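Local coordinates for ABC transporter, substrate-binding protein (Clostridium perfringens, PDB 4EDP) that probably captures a solute outside the cell and delivers it to the membrane-embedded part of an ABC transporter, at residues Ile151-Asn154 with Asp158-Lys161. Residues are numbered along the deposited sequence; the frame is centred on the assembly and turned at random.
Sequences IEIN and DLWK
Asp158 and Lys161 reach across to the backbone of Ile151-Asn154, Asp158 taking N-H groups and Lys161 a carbonyl. Asp158 OD2 accepts the Asn154 N-H at 2.8 Å, on its anti lone pair; the N-H...O angle of 166° shows the bond to be nearly straight. The same oxygen also accepts from Ser155 N and from a water. With three donors on OD2, the carboxylate's rotation is probably fixed, and its negative charge stabilised. Two successive backbone N-H groups, Asn154 and Ser155, are thereby tied to a side chain of the following 3-10 turn. Lys161 runs beside Asp158 in the same direction, its chain bending at chi3 (58°) to place NZ 2.6 Å from Glu152 O, in the carbonyl plane and on a lone pair. A second water joins NZ to Glu152 N. Beneath these polar links, Ile153 CG2 passes Asp158 CB at 4.1 Å, the two side chains heading in opposite directions, and meets Leu159 CD2 at 4.3 Å. Ile153 and Leu159 pack on Ile143 of strand 135-145 and on strand 233-237, in one lobe of what is probably a two-lobed solute-binding fold, while Trp160 lies against helix 199-208, so the loop leading to strand 168-171 is seated between sheet and helix.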
loop_
_atom_site.group_PDB
_atom_site.type_symbol
_atom_site.label_atom_id
_atom_site.label_comp_id
_atom_site.label_asym_id
_atom_site.label_seq_id
_atom_site.Cartn_x
_atom_site.Cartn_y
_atom_site.Cartn_z
ATOM N N ILE A 151 -2.632 -12.445 -26.087
ATOM C CA ILE A 151 -1.682 -11.338 -26.193
ATOM C C ILE A 151 -0.660 -11.560 -25.098
ATOM O O ILE A 151 -1.018 -11.587 -23.926
ATOM C CB ILE A 151 -2.355 -9.965 -26.012
ATOM C CG1 ILE A 151 -3.446 -9.738 -27.055
ATOM C CG2 ILE A 151 -1.326 -8.836 -26.109
ATOM C CD1 ILE A 151 -4.257 -8.480 -26.802
ATOM N N GLU A 152 0.601 -11.737 -25.469
ATOM C CA GLU A 152 1.660 -11.964 -24.491
ATOM C C GLU A 152 2.023 -10.687 -23.722
ATOM O O GLU A 152 2.342 -9.649 -24.320
ATOM C CB GLU A 152 2.902 -12.517 -25.177
ATOM C CG GLU A 152 4.007 -12.925 -24.219
ATOM C CD GLU A 152 3.679 -14.178 -23.389
ATOM O OE1 GLU A 152 2.669 -14.864 -23.658
ATOM O OE2 GLU A 152 4.477 -14.485 -22.482
ATOM N N ILE A 153 1.950 -10.775 -22.391
ATOM C CA ILE A 153 2.269 -9.665 -21.500
ATOM C C ILE A 153 3.121 -10.223 -20.361
ATOM O O ILE A 153 2.620 -10.977 -19.509
ATOM C CB ILE A 153 0.996 -9.001 -20.908
ATOM C CG1 ILE A 153 0.063 -8.530 -22.018
ATOM C CG2 ILE A 153 1.396 -7.848 -20.003
ATOM C CD1 ILE A 153 -1.316 -8.080 -21.540
ATOM N N ASN A 154 4.400 -9.868 -20.354
ATOM C CA ASN A 154 5.341 -10.357 -19.345
ATOM C C ASN A 154 5.930 -9.259 -18.472
ATOM O O ASN A 154 6.062 -9.396 -17.256
ATOM C CB ASN A 154 6.492 -11.084 -20.051
ATOM C CG ASN A 154 6.046 -12.369 -20.713
ATOM O OD1 ASN A 154 5.497 -13.248 -20.053
ATOM N ND2 ASN A 154 6.311 -12.500 -22.006
ATOM N N ASP A 158 5.451 -4.149 -21.763
ATOM C CA ASP A 158 4.529 -4.822 -22.692
ATOM C C ASP A 158 3.139 -4.169 -22.698
ATOM O O ASP A 158 2.377 -4.350 -23.649
ATOM C CB ASP A 158 4.396 -6.332 -22.403
ATOM C CG ASP A 158 5.622 -7.138 -22.796
ATOM O OD1 ASP A 158 6.417 -6.710 -23.669
ATOM O OD2 ASP A 158 5.760 -8.248 -22.244
ATOM N N LEU A 159 2.799 -3.408 -21.657
ATOM C CA LEU A 159 1.494 -2.724 -21.615
ATOM C C LEU A 159 1.360 -1.688 -22.743
ATOM O O LEU A 159 0.252 -1.308 -23.105
ATOM C CB LEU A 159 1.281 -2.045 -20.251
ATOM C CG LEU A 159 1.130 -3.004 -19.054
ATOM C CD1 LEU A 159 1.140 -2.205 -17.737
ATOM C CD2 LEU A 159 -0.133 -3.864 -19.169
ATOM N N TRP A 160 2.491 -1.253 -23.293
ATOM C CA TRP A 160 2.532 -0.300 -24.408
ATOM C C TRP A 160 2.376 -0.918 -25.794
ATOM O O TRP A 160 2.301 -0.190 -26.782
ATOM C CB TRP A 160 3.837 0.507 -24.378
ATOM C CG TRP A 160 3.860 1.680 -23.427
ATOM C CD1 TRP A 160 3.747 2.989 -23.775
ATOM C CD2 TRP A 160 3.997 1.662 -21.990
ATOM N NE1 TRP A 160 3.786 3.787 -22.662
ATOM C CE2 TRP A 160 3.940 3.003 -21.553
ATOM C CE3 TRP A 160 4.151 0.655 -21.038
ATOM C CZ2 TRP A 160 4.034 3.357 -20.216
ATOM C CZ3 TRP A 160 4.252 1.009 -19.710
ATOM C CH2 TRP A 160 4.191 2.348 -19.307
ATOM N N LYS A 161 2.312 -2.239 -25.888
ATOM C CA LYS A 161 2.176 -2.919 -27.185
ATOM C C LYS A 161 0.953 -2.460 -27.959
ATOM O O LYS A 161 -0.131 -2.322 -27.397
ATOM C CB LYS A 161 2.107 -4.434 -27.005
ATOM C CG LYS A 161 3.461 -5.042 -26.673
ATOM C CD LYS A 161 3.388 -6.468 -26.175
ATOM C CE LYS A 161 2.744 -7.415 -27.128
ATOM N NZ LYS A 161 3.074 -8.816 -26.676
HETATM O O HOH W 1 1.307 -10.873 -28.441
HETATM O O HOH W 2 6.695 -10.126 -23.747
#